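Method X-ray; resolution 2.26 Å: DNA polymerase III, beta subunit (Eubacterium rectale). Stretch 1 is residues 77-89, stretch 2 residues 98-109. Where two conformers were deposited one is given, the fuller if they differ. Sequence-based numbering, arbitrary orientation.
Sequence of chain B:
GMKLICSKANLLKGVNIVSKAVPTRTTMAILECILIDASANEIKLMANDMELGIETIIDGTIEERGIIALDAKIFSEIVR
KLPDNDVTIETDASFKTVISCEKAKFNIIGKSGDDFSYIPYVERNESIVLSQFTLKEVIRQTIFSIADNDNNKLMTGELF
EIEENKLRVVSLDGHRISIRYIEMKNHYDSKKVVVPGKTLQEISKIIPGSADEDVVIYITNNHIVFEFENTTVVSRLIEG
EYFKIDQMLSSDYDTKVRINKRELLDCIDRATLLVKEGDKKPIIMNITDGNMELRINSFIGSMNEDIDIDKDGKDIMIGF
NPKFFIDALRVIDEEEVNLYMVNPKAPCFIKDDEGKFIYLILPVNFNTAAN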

# COMPACT_ATOMS: atom_id res chain seq x y z
N GLU B 77 -19.44 -1.17 0.01
CA GLU B 77 -18.94 -1.67 -1.28
C GLU B 77 -20.00 -1.42 -2.37
O GLU B 77 -19.65 -1.02 -3.47
CB GLU B 77 -18.55 -3.14 -1.19
CG GLU B 77 -17.49 -3.54 -2.19
CD GLU B 77 -16.61 -4.72 -1.79
OE1 GLU B 77 -16.18 -4.76 -0.61
OE2 GLU B 77 -16.30 -5.55 -2.67
N ILE B 78 -21.30 -1.55 -2.03
CA ILE B 78 -22.38 -1.28 -2.99
C ILE B 78 -22.33 0.19 -3.39
O ILE B 78 -22.22 0.48 -4.57
CB ILE B 78 -23.79 -1.69 -2.46
CG1 ILE B 78 -23.92 -3.22 -2.38
CG2 ILE B 78 -24.92 -1.09 -3.32
CD1 ILE B 78 -25.22 -3.75 -1.77
N VAL B 79 -22.32 1.10 -2.39
CA VAL B 79 -22.37 2.55 -2.57
C VAL B 79 -21.16 3.03 -3.37
O VAL B 79 -21.32 3.81 -4.30
CB VAL B 79 -22.54 3.29 -1.21
CG1 VAL B 79 -22.33 4.79 -1.35
CG2 VAL B 79 -23.92 3.00 -0.62
N ARG B 80 -19.97 2.50 -3.04
CA ARG B 80 -18.69 2.82 -3.67
C ARG B 80 -18.61 2.37 -5.15
O ARG B 80 -17.84 2.97 -5.91
CB ARG B 80 -17.55 2.15 -2.88
CG ARG B 80 -16.20 2.83 -3.03
CD ARG B 80 -15.20 2.29 -2.04
NE ARG B 80 -15.57 2.59 -0.65
CZ ARG B 80 -15.81 1.65 0.26
NH1 ARG B 80 -15.71 0.36 -0.05
NH2 ARG B 80 -16.14 2.00 1.50
N LYS B 81 -19.33 1.31 -5.52
CA LYS B 81 -19.34 0.77 -6.88
C LYS B 81 -20.57 1.15 -7.71
O LYS B 81 -20.57 0.88 -8.91
CB LYS B 81 -19.14 -0.75 -6.84
CG LYS B 81 -17.74 -1.10 -6.36
CD LYS B 81 -17.40 -2.55 -6.60
CE LYS B 81 -15.96 -2.87 -6.28
NZ LYS B 81 -15.79 -4.34 -6.17
N LEU B 82 -21.56 1.84 -7.13
CA LEU B 82 -22.71 2.28 -7.90
C LEU B 82 -22.34 3.43 -8.84
O LEU B 82 -21.36 4.12 -8.57
CB LEU B 82 -23.87 2.72 -6.99
CG LEU B 82 -24.73 1.61 -6.39
CD1 LEU B 82 -25.77 2.18 -5.45
CD2 LEU B 82 -25.35 0.73 -7.44
N PRO B 83 -23.10 3.63 -9.94
CA PRO B 83 -22.82 4.81 -10.80
C PRO B 83 -23.02 6.12 -10.02
O PRO B 83 -23.67 6.14 -8.96
CB PRO B 83 -23.87 4.68 -11.93
CG PRO B 83 -24.48 3.34 -11.80
CD PRO B 83 -24.28 2.87 -10.40
N ASP B 84 -22.49 7.24 -10.56
CA ASP B 84 -22.57 8.55 -9.91
C ASP B 84 -23.87 9.23 -10.25
O ASP B 84 -23.91 10.14 -11.07
CB ASP B 84 -21.37 9.41 -10.31
CG ASP B 84 -20.04 8.90 -9.76
OD1 ASP B 84 -20.05 7.89 -9.01
OD2 ASP B 84 -19.02 9.52 -10.03
N ASN B 85 -24.94 8.72 -9.68
CA ASN B 85 -26.30 9.18 -9.91
C ASN B 85 -27.06 9.07 -8.60
O ASN B 85 -26.43 8.85 -7.57
CB ASN B 85 -26.94 8.36 -11.00
CG ASN B 85 -27.99 9.13 -11.80
OD1 ASN B 85 -28.87 9.82 -11.25
ND2 ASN B 85 -27.92 9.02 -13.12
N ASP B 86 -28.37 9.27 -8.61
CA ASP B 86 -29.15 9.18 -7.38
C ASP B 86 -29.36 7.74 -7.01
O ASP B 86 -29.63 6.90 -7.87
CB ASP B 86 -30.49 9.88 -7.51
CG ASP B 86 -30.36 11.38 -7.59
OD1 ASP B 86 -29.30 11.92 -7.14
OD2 ASP B 86 -31.30 12.02 -8.07
N VAL B 87 -29.18 7.45 -5.75
CA VAL B 87 -29.33 6.12 -5.21
C VAL B 87 -30.65 6.05 -4.46
O VAL B 87 -30.89 6.89 -3.59
CB VAL B 87 -28.12 5.76 -4.31
CG1 VAL B 87 -28.31 4.39 -3.66
CG2 VAL B 87 -26.81 5.81 -5.09
N THR B 88 -31.47 5.05 -4.77
CA THR B 88 -32.69 4.82 -4.03
C THR B 88 -32.46 3.62 -3.12
O THR B 88 -31.90 2.60 -3.53
CB THR B 88 -33.89 4.63 -4.99
OG1 THR B 88 -33.99 5.81 -5.79
CG2 THR B 88 -35.22 4.42 -4.24
N ILE B 89 -32.87 3.78 -1.87
CA ILE B 89 -32.85 2.73 -0.86
C ILE B 89 -34.28 2.52 -0.42
O ILE B 89 -34.93 3.45 0.06
CB ILE B 89 -31.92 3.02 0.36
CG1 ILE B 89 -30.47 3.35 -0.10
CG2 ILE B 89 -31.96 1.82 1.34
CD1 ILE B 89 -29.54 3.86 1.04
N VAL B 98 -33.73 -3.05 -1.20
CA VAL B 98 -33.39 -2.80 -2.60
C VAL B 98 -32.64 -1.48 -2.68
O VAL B 98 -33.11 -0.45 -2.19
CB VAL B 98 -34.61 -2.79 -3.56
CG1 VAL B 98 -34.14 -2.91 -5.00
CG2 VAL B 98 -35.59 -3.91 -3.21
N ILE B 99 -31.45 -1.53 -3.26
CA ILE B 99 -30.61 -0.37 -3.49
C ILE B 99 -30.52 -0.26 -5.00
O ILE B 99 -30.08 -1.21 -5.65
CB ILE B 99 -29.22 -0.48 -2.80
CG1 ILE B 99 -29.37 -0.77 -1.28
CG2 ILE B 99 -28.42 0.78 -3.06
CD1 ILE B 99 -28.05 -1.12 -0.51
N SER B 100 -31.01 0.85 -5.55
CA SER B 100 -31.06 1.00 -7.00
C SER B 100 -30.47 2.33 -7.45
O SER B 100 -30.49 3.31 -6.73
CB SER B 100 -32.49 0.80 -7.52
OG SER B 100 -33.30 1.92 -7.24
N CYS B 101 -29.85 2.31 -8.62
CA CYS B 101 -29.17 3.48 -9.19
C CYS B 101 -29.05 3.26 -10.67
O CYS B 101 -28.47 2.26 -11.07
CB CYS B 101 -27.79 3.65 -8.54
SG CYS B 101 -26.90 5.11 -9.10
N GLU B 102 -29.56 4.20 -11.48
CA GLU B 102 -29.57 4.14 -12.95
C GLU B 102 -30.30 2.86 -13.35
O GLU B 102 -31.43 2.68 -12.91
CB GLU B 102 -28.15 4.25 -13.58
CG GLU B 102 -27.50 5.61 -13.37
CD GLU B 102 -26.19 5.92 -14.08
OE1 GLU B 102 -25.73 5.09 -14.91
OE2 GLU B 102 -25.60 6.99 -13.78
N LYS B 103 -29.62 1.93 -14.05
CA LYS B 103 -30.24 0.67 -14.47
C LYS B 103 -29.75 -0.54 -13.63
O LYS B 103 -29.94 -1.69 -14.03
CB LYS B 103 -29.97 0.41 -15.96
CG LYS B 103 -30.68 1.36 -16.91
CD LYS B 103 -30.59 0.83 -18.33
CE LYS B 103 -30.64 1.92 -19.37
NZ LYS B 103 -29.41 1.91 -20.21
N ALA B 104 -29.10 -0.28 -12.49
CA ALA B 104 -28.56 -1.30 -11.61
C ALA B 104 -29.39 -1.41 -10.34
O ALA B 104 -29.92 -0.41 -9.83
CB ALA B 104 -27.12 -0.99 -11.28
N LYS B 105 -29.51 -2.64 -9.83
CA LYS B 105 -30.35 -2.94 -8.68
C LYS B 105 -29.71 -4.05 -7.83
O LYS B 105 -29.28 -5.06 -8.37
CB LYS B 105 -31.72 -3.39 -9.24
CG LYS B 105 -32.85 -3.48 -8.25
CD LYS B 105 -34.14 -3.82 -8.99
CE LYS B 105 -34.71 -5.19 -8.67
NZ LYS B 105 -33.95 -6.29 -9.33
N PHE B 106 -29.64 -3.83 -6.50
CA PHE B 106 -29.12 -4.80 -5.54
C PHE B 106 -30.20 -5.21 -4.58
O PHE B 106 -30.88 -4.34 -4.04
CB PHE B 106 -27.94 -4.24 -4.74
CG PHE B 106 -26.64 -4.22 -5.49
CD1 PHE B 106 -25.80 -5.33 -5.48
CD2 PHE B 106 -26.26 -3.11 -6.23
CE1 PHE B 106 -24.62 -5.33 -6.20
CE2 PHE B 106 -25.07 -3.10 -6.95
CZ PHE B 106 -24.24 -4.20 -6.90
N ASN B 107 -30.36 -6.51 -4.35
CA ASN B 107 -31.31 -6.99 -3.33
C ASN B 107 -30.48 -7.61 -2.22
O ASN B 107 -29.66 -8.49 -2.49
CB ASN B 107 -32.33 -7.97 -3.89
CG ASN B 107 -33.16 -7.38 -5.00
OD1 ASN B 107 -34.20 -6.77 -4.77
ND2 ASN B 107 -32.67 -7.49 -6.23
N ILE B 108 -30.59 -7.03 -1.01
CA ILE B 108 -29.89 -7.53 0.18
C ILE B 108 -30.90 -7.62 1.32
O ILE B 108 -32.06 -7.24 1.14
CB ILE B 108 -28.61 -6.71 0.56
CG1 ILE B 108 -28.93 -5.21 0.84
CG2 ILE B 108 -27.48 -6.90 -0.49
CD1 ILE B 108 -27.79 -4.42 1.39
N ILE B 109 -30.48 -8.17 2.46
CA ILE B 109 -31.33 -8.31 3.63
C ILE B 109 -30.72 -7.47 4.76
O ILE B 109 -29.52 -7.59 5.04
CB ILE B 109 -31.58 -9.80 4.03
CG1 ILE B 109 -30.27 -10.63 4.08
CG2 ILE B 109 -32.62 -10.46 3.10
O HOH W 1 -30.50 6.67 -10.42

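The two stretches meet in two ways: strand 86-89 pairs edge to edge with strand 98-101, while the end of the helix and the loop after it lay apolar side chains across the hairpin that stretch 2 forms. The strands run antiparallel, and their pairing centres on Thr88 and Ser100. Thr88 N donates to Ser100 O at 2.8 Å, and Ser100 N returns the bond to Thr88 O, also at 2.8 Å; both are nearly straight, so each residue has its backbone donor and acceptor satisfied by the other. The same carbonyls receive a second, softer approach from the flanking alpha carbons, Val87 CA to Ser100 O at 3.4 Å and Ile99 CA to Thr88 O at 3.2 Å, as is usual in antiparallel sheets.

Stretch 2 also satisfies itself. Ile99 N donates to Phe106 O at 3.0 Å and Phe106 N to Ile99 O at 2.8 Å, so strand 98-101 is bonded along both edges, Ser100 facing stretch 1 and Ile99 facing its own hairpin partner. The hairpin closes with a type II' turn from Cys101 to Ala104, held by Cys101 N to Ala104 O and Ala104 N to Cys101 O, each 3.0 Å. Glu102 takes the positive phi at the second position of this turn.

Beyond the Thr88-Ser100 pair, a water continues the connection. It donates to Asp86 O at 2.7 Å and accepts from Glu102 N at 2.8 Å, bridging Asp86 O and Glu102 N, which at 4.5 Å are too far apart to bond directly, and satisfying both. Next to it, Asn85 uses both ends of its amide: ND2 donates to Glu102 OE2 at 3.2 Å, while OD1 accepts from Asp86 N at 2.7 Å. An amide suits this exposed corner because it can donate to the carboxylate and accept from the backbone at once. The aliphatic part of Asn85 is not idle, with its CB 3.8 Å from Cys101 SG.

The sheet sorts its side chains by face. Thr88 and Ser100 share the partly exposed face, where small hydroxyl residues fit side by side, Thr88 CB lying 3.6 Å from Ser100 OG. Ile89 and Ile99 point to the other, buried face, where beta-branched residues favour the extended backbone and supply apolar bulk. Here Ile99 CG2 is a meeting point, 3.7 Å from Val87 CG1, 3.8 Å from Leu82 CD1 and 4.0 Å from Ile78 CG2.

Ile78, directed from the helix toward stretch 2, places CG1 over a face of the Phe106 ring, 4.2 Å from its centroid and close to the normal, a CH-pi contact. Leu82 CD2 approaches the ring edge, 3.9 Å from Phe106 CE2, so the flat ring is packed from two directions. Cys101, small and weakly polar, fits a tight buried site: its SG lies 3.7 Å from Pro83 CD and 4.1 Å from Val87 CG2. Altogether the contact buries 763 Å², summed over both sides.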